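Local coordinates for DyP-type peroxidase (Thermobifida cellulosilytica, PDB 4GS1), which probably uses its bound haem to catalyse peroxide-dependent oxidation of dyes and other organic substrates, as in other DyP-type peroxidases, at residues T198-N201 with Q205-G208; D252-L257 with E263-R268. All blocks are in the same frame, centred on the assembly; numbering follows the deposited sequence.

Interaction 1. Residues T198-N201 with Q205-G208. With HEM (protoporphyrin IX containing Fe), chain F.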
# COMPACT_ATOMS: atom_id res chain seq x y z
N THR B 198 12.21 17.02 -3.49
CA THR B 198 11.46 16.65 -2.29
C THR B 198 10.09 16.07 -2.66
O THR B 198 9.49 16.49 -3.66
CB THR B 198 11.49 17.74 -1.18
OG1 THR B 198 10.17 18.12 -0.80
CG2 THR B 198 12.29 18.94 -1.63
N PRO B 199 9.62 15.07 -1.90
CA PRO B 199 8.39 14.34 -2.24
C PRO B 199 7.14 15.19 -2.05
O PRO B 199 7.17 16.16 -1.29
CB PRO B 199 8.37 13.19 -1.23
CG PRO B 199 9.81 13.05 -0.77
CD PRO B 199 10.33 14.46 -0.76
N ARG B 200 6.06 14.83 -2.74
CA ARG B 200 4.77 15.51 -2.58
C ARG B 200 3.78 14.64 -1.82
O ARG B 200 3.94 13.42 -1.74
CB ARG B 200 4.18 15.89 -3.94
CG ARG B 200 5.00 16.94 -4.68
CD ARG B 200 4.46 17.18 -6.08
NE ARG B 200 5.24 18.17 -6.83
CZ ARG B 200 4.90 19.44 -6.98
NH1 ARG B 200 3.79 19.91 -6.43
NH2 ARG B 200 5.69 20.25 -7.67
N ASN B 201 2.76 15.29 -1.25
CA ASN B 201 1.69 14.57 -0.55
C ASN B 201 0.43 14.45 -1.41
O ASN B 201 0.42 14.87 -2.57
CB ASN B 201 1.40 15.23 0.82
CG ASN B 201 0.86 16.64 0.69
OD1 ASN B 201 0.18 16.98 -0.29
ND2 ASN B 201 1.16 17.48 1.68
N GLN B 205 1.00 18.88 -2.61
CA GLN B 205 2.01 19.81 -2.11
C GLN B 205 3.38 19.18 -1.94
O GLN B 205 3.50 18.07 -1.43
CB GLN B 205 1.56 20.35 -0.75
CG GLN B 205 0.19 21.00 -0.80
CD GLN B 205 -0.64 20.80 0.46
OE1 GLN B 205 -0.26 20.04 1.34
NE2 GLN B 205 -1.78 21.48 0.53
N ILE B 206 4.42 19.91 -2.32
CA ILE B 206 5.78 19.55 -1.91
C ILE B 206 5.82 19.60 -0.38
O ILE B 206 5.35 20.57 0.23
CB ILE B 206 6.79 20.53 -2.53
CG1 ILE B 206 6.87 20.29 -4.05
CG2 ILE B 206 8.16 20.36 -1.92
CD1 ILE B 206 7.57 21.41 -4.80
N ASP B 207 6.35 18.56 0.26
CA ASP B 207 6.19 18.42 1.70
C ASP B 207 7.53 17.98 2.29
O ASP B 207 7.96 16.85 2.08
CB ASP B 207 5.08 17.38 1.97
CG ASP B 207 4.55 17.42 3.40
OD1 ASP B 207 5.30 17.84 4.31
OD2 ASP B 207 3.38 16.99 3.61
N GLY B 208 8.20 18.90 3.00
CA GLY B 208 9.50 18.61 3.60
C GLY B 208 10.53 19.72 3.47
O GLY B 208 11.60 19.66 4.08
CHA HEM F . 5.26 22.99 6.45
CHB HEM F . 1.66 20.23 4.73
CHC HEM F . 0.48 18.88 9.24
CHD HEM F . 4.34 21.29 10.95
C1A HEM F . 4.37 22.37 5.61
C2A HEM F . 4.32 22.57 4.18
C3A HEM F . 3.33 21.80 3.71
C4A HEM F . 2.73 21.11 4.82
CMA HEM F . 2.88 21.66 2.23
CAA HEM F . 5.28 23.50 3.38
CBA HEM F . 6.50 22.75 2.84
CGA HEM F . 7.47 22.35 3.92
O1A HEM F . 8.22 23.24 4.43
O2A HEM F . 7.50 21.14 4.28
C1B HEM F . 1.02 19.65 5.80
C2B HEM F . -0.16 18.82 5.71
C3B HEM F . -0.50 18.45 6.95
C4B HEM F . 0.47 19.02 7.87
CMB HEM F . -0.87 18.51 4.37
CAB HEM F . -1.68 17.55 7.42
CBB HEM F . -2.27 16.65 6.62
C1C HEM F . 1.43 19.42 10.10
C2C HEM F . 1.46 19.27 11.55
C3C HEM F . 2.54 19.93 12.02
C4C HEM F . 3.20 20.53 10.88
CMC HEM F . 0.44 18.44 12.36
CAC HEM F . 3.08 20.12 13.46
CBC HEM F . 2.35 19.99 14.57
C1D HEM F . 4.93 21.94 9.90
C2D HEM F . 6.15 22.72 10.01
C3D HEM F . 6.42 23.25 8.62
C4D HEM F . 5.36 22.73 7.79
CMD HEM F . 7.00 22.98 11.27
CAD HEM F . 7.60 24.14 8.20
CBD HEM F . 7.30 25.60 8.56
CGD HEM F . 8.51 26.43 8.17
O1D HEM F . 8.51 27.00 7.05
O2D HEM F . 9.48 26.50 8.97
NA HEM F . 3.38 21.48 5.99
NB HEM F . 1.38 19.75 7.13
NC HEM F . 2.50 20.21 9.72
ND HEM F . 4.50 21.96 8.57
FE HEM F . 2.89 20.94 7.87

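Interaction 2. Residues D252-L257 with E263-R268. With HEM (protoporphyrin IX containing Fe), chain F.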
# COMPACT_ATOMS: atom_id res chain seq x y z
N ASP B 252 -12.32 15.54 -0.87
CA ASP B 252 -13.52 15.98 -1.56
C ASP B 252 -13.69 17.49 -1.39
O ASP B 252 -13.94 18.22 -2.36
CB ASP B 252 -14.74 15.24 -0.99
CG ASP B 252 -15.91 15.23 -1.93
OD1 ASP B 252 -16.72 16.19 -1.89
OD2 ASP B 252 -16.05 14.26 -2.70
N GLU B 253 -13.54 17.96 -0.16
CA GLU B 253 -13.61 19.39 0.12
C GLU B 253 -12.46 20.16 -0.52
O GLU B 253 -12.63 21.25 -1.05
CB GLU B 253 -13.60 19.64 1.63
CG GLU B 253 -14.71 18.92 2.41
CD GLU B 253 -16.04 19.60 2.26
OE1 GLU B 253 -16.95 19.32 3.07
OE2 GLU B 253 -16.18 20.42 1.33
N TRP B 254 -11.27 19.57 -0.44
CA TRP B 254 -10.06 20.18 -0.99
C TRP B 254 -10.18 20.41 -2.49
O TRP B 254 -9.80 21.47 -3.00
CB TRP B 254 -8.87 19.26 -0.69
CG TRP B 254 -7.53 19.77 -1.14
CD1 TRP B 254 -6.76 19.26 -2.15
CD2 TRP B 254 -6.81 20.86 -0.59
NE1 TRP B 254 -5.58 19.98 -2.25
CE2 TRP B 254 -5.60 20.98 -1.31
CE3 TRP B 254 -7.07 21.77 0.44
CZ2 TRP B 254 -4.65 21.96 -1.03
CZ3 TRP B 254 -6.11 22.75 0.73
CH2 TRP B 254 -4.92 22.83 -0.00
N ARG B 255 -10.72 19.43 -3.21
CA ARG B 255 -10.88 19.56 -4.66
C ARG B 255 -11.82 20.69 -5.09
O ARG B 255 -11.73 21.18 -6.22
CB ARG B 255 -11.29 18.23 -5.30
CG ARG B 255 -10.12 17.27 -5.52
CD ARG B 255 -10.55 16.04 -6.32
NE ARG B 255 -11.64 15.33 -5.67
CZ ARG B 255 -11.47 14.34 -4.79
NH1 ARG B 255 -12.53 13.75 -4.24
NH2 ARG B 255 -10.25 13.94 -4.47
N ARG B 256 -12.72 21.12 -4.21
CA ARG B 256 -13.62 22.23 -4.53
C ARG B 256 -12.88 23.56 -4.67
O ARG B 256 -13.35 24.46 -5.36
CB ARG B 256 -14.69 22.39 -3.44
CG ARG B 256 -15.62 21.20 -3.27
CD ARG B 256 -16.57 21.47 -2.09
NE ARG B 256 -17.40 22.65 -2.32
CZ ARG B 256 -18.72 22.65 -2.31
NH1 ARG B 256 -19.38 21.52 -2.07
NH2 ARG B 256 -19.39 23.77 -2.53
N LEU B 257 -11.74 23.69 -4.00
CA LEU B 257 -10.95 24.93 -4.05
C LEU B 257 -10.20 25.07 -5.38
O LEU B 257 -9.64 24.09 -5.88
CB LEU B 257 -9.92 24.95 -2.92
CG LEU B 257 -10.37 25.11 -1.47
CD1 LEU B 257 -9.15 25.18 -0.55
CD2 LEU B 257 -11.23 26.36 -1.30
N GLU B 263 -3.27 27.25 -2.58
CA GLU B 263 -1.95 27.80 -2.29
C GLU B 263 -2.00 28.72 -1.08
O GLU B 263 -1.07 28.73 -0.29
CB GLU B 263 -1.39 28.53 -3.53
CG GLU B 263 -1.09 27.56 -4.68
CD GLU B 263 -0.63 28.23 -5.96
OE1 GLU B 263 -1.06 29.37 -6.23
OE2 GLU B 263 0.15 27.59 -6.71
N ARG B 264 -3.09 29.46 -0.93
CA ARG B 264 -3.24 30.36 0.22
C ARG B 264 -3.49 29.62 1.54
O ARG B 264 -3.18 30.14 2.62
CB ARG B 264 -4.34 31.40 -0.03
CG ARG B 264 -3.94 32.49 -0.99
CD ARG B 264 -5.14 33.35 -1.40
NE ARG B 264 -4.84 34.06 -2.64
CZ ARG B 264 -5.51 33.93 -3.77
NH1 ARG B 264 -6.58 33.13 -3.85
NH2 ARG B 264 -5.13 34.62 -4.83
N VAL B 265 -4.03 28.40 1.47
CA VAL B 265 -4.18 27.59 2.68
C VAL B 265 -2.81 27.29 3.30
O VAL B 265 -2.64 27.34 4.52
CB VAL B 265 -4.95 26.28 2.40
CG1 VAL B 265 -4.86 25.32 3.58
CG2 VAL B 265 -6.42 26.58 2.10
N ILE B 266 -1.83 27.00 2.44
CA ILE B 266 -0.49 26.62 2.89
C ILE B 266 0.44 27.82 3.03
O ILE B 266 1.15 27.96 4.04
CB ILE B 266 0.16 25.63 1.90
CG1 ILE B 266 -0.61 24.30 1.90
CG2 ILE B 266 1.63 25.38 2.25
CD1 ILE B 266 -0.63 23.59 3.26
N GLY B 267 0.43 28.69 2.02
CA GLY B 267 1.36 29.81 1.97
C GLY B 267 2.48 29.60 0.96
O GLY B 267 3.44 30.37 0.95
N ARG B 268 2.37 28.56 0.13
CA ARG B 268 3.37 28.29 -0.91
C ARG B 268 2.69 27.90 -2.21
O ARG B 268 1.57 27.40 -2.19
CB ARG B 268 4.30 27.15 -0.48
CG ARG B 268 5.31 27.51 0.61
CD ARG B 268 6.11 26.26 0.98
NE ARG B 268 7.18 26.49 1.96
CZ ARG B 268 8.44 26.80 1.65
NH1 ARG B 268 8.79 26.97 0.38
NH2 ARG B 268 9.35 26.94 2.61
CHA HEM F . 5.26 22.99 6.45
CHB HEM F . 1.66 20.23 4.73
CHC HEM F . 0.48 18.88 9.24
CHD HEM F . 4.34 21.29 10.95
C1A HEM F . 4.37 22.37 5.61
C2A HEM F . 4.32 22.57 4.18
C3A HEM F . 3.33 21.80 3.71
C4A HEM F . 2.73 21.11 4.82
CMA HEM F . 2.88 21.66 2.23
CAA HEM F . 5.28 23.50 3.38
CBA HEM F . 6.50 22.75 2.84
CGA HEM F . 7.47 22.35 3.92
O1A HEM F . 8.22 23.24 4.43
O2A HEM F . 7.50 21.14 4.28
C1B HEM F . 1.02 19.65 5.80
C2B HEM F . -0.16 18.82 5.71
C3B HEM F . -0.50 18.45 6.95
C4B HEM F . 0.47 19.02 7.87
CMB HEM F . -0.87 18.51 4.37
CAB HEM F . -1.68 17.55 7.42
CBB HEM F . -2.27 16.65 6.62
C1C HEM F . 1.43 19.42 10.10
C2C HEM F . 1.46 19.27 11.55
C3C HEM F . 2.54 19.93 12.02
C4C HEM F . 3.20 20.53 10.88
CMC HEM F . 0.44 18.44 12.36
CAC HEM F . 3.08 20.12 13.46
CBC HEM F . 2.35 19.99 14.57
C1D HEM F . 4.93 21.94 9.90
C2D HEM F . 6.15 22.72 10.01
C3D HEM F . 6.42 23.25 8.62
C4D HEM F . 5.36 22.73 7.79
CMD HEM F . 7.00 22.98 11.27
CAD HEM F . 7.60 24.14 8.20
CBD HEM F . 7.30 25.60 8.56
CGD HEM F . 8.51 26.43 8.17
O1D HEM F . 8.51 27.00 7.05
O2D HEM F . 9.48 26.50 8.97
NA HEM F . 3.38 21.48 5.99
NB HEM F . 1.38 19.75 7.13
NC HEM F . 2.50 20.21 9.72
ND HEM F . 4.50 21.96 8.57
FE HEM F . 2.89 20.94 7.87

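Interaction 1. Residues T198-N201 with Q205-G208
Asn201 meets Gln205 and Asp207 through one carboxamide, whose two ends do different work. Its ND2 gives one N-H to Gln205 OE1, which lies in the amide plane of Asn201 at 2.9 Å from ND2, although the two amide planes are turned 67° apart. The other N-H goes to Asp207 OD2, 3.0 Å from Asn201 ND2, on the anti side of OD2 and 30° out of the carboxylate plane, which stands nearly perpendicular to the amide. Asn201 OD1 accepts Gln205 N from above its carbonyl plane and also takes Met203 N, so four bonds fix the rotation of the group. Chi1 of 64° sets CG between the backbone N and the carbonyl carbon, with the side chain leaving toward 205-208.

Backbone bonds from Asp207 N to Pro199 O (3.0 Å) and from Asn201 N to Gln205 O (2.9 Å) flank Arg200 and Ile206, a single isolated beta bridge. Here the extended Arg200 chain places its guanidinium with Ile206 CG1 centred over one face, 3.6 Å from the plane, while NH1 and NH2 bind the carbonyls of Gly204, Leu270 and Asp271. Thr198 OG1 rests against Ile206 CG2 and is buried without a polar partner.

The haem lies beyond this network. Gly208 N donates to propionate O2A (2.7 Å), and Gln205 OE1 touches methyl CMB. Asp207, which also lines the pocket of a bound oxygen molecule, has a weak, long ion pair with Arg319; in DyP peroxidases an aspartate of this distal-side GxxDG motif is implicated in peroxide activation.

Both segments belong to the long loop between strand 176-185 and helix 217-223, with Arg200 O weakly bonded to Asn323 on strand 318-328 and Arg200 packing on Ala98 of the second subunit.

Interaction 2. Residues D252-L257 with E263-R268
Trp254 points the edge of its six-membered ring at Val265: CZ3 lies 4.0 Å from Val265 CG1, and the methyl sits near the ring plane instead of over a face. With CG anti to the backbone N (chi1 -178°), the indole reaches away from helix 251-256 toward helix 259-266. Leu257 meets the other branch of the same valine, its CD1 4.1 Å from Val265 CG2, and these two side chains run at about a right angle. Val265 CG1 thus meets the indole edge, while CG2 touches both that edge and the leucine.

Three outside partners hold the indole: NE1 donates to Met203 O, Arg262 makes a cation-pi contact with the ring, and Tyr368 meets it edge-to-face. Beyond Val265, Ile266 CG2 packs on haem methyl CMA at 3.9 Å. Gly267, with positive phi, ends the helix, and Arg268 then lays CD 3.8 Å from propionate-arm carbon CAA while NH1 binds the carbonyls of Gly273 and Glu281.

Between the two segments the contact is wholly apolar and small, 129 Å². Across it the attraction is dispersion and burial, with a polar tie nearby from Arg262 NE to Leu257 O; the NE1 bond, Arg262 and Tyr368 probably set the direction of the indole.

Interaction 1 is a polar, partly buried loop contact on the haem pocket, fixed by directed hydrogen bonds; interaction 2 is a smaller, buried apolar contact between two short helices, farther from the centre of the chain. Their centres are 15 Å apart, yet they touch through Gln205, whose NE2 packs 3.3 Å from Trp254 CZ2 and equally close to Ile266 CG1. The amide therefore faces the distal loop network with its oxygen and the helix pair with its nitrogen. Both contacts reach the same haem: 205-208 by a bond to a propionate and by methyl contacts, 263-268 by carbon packing on a methyl and a propionate arm.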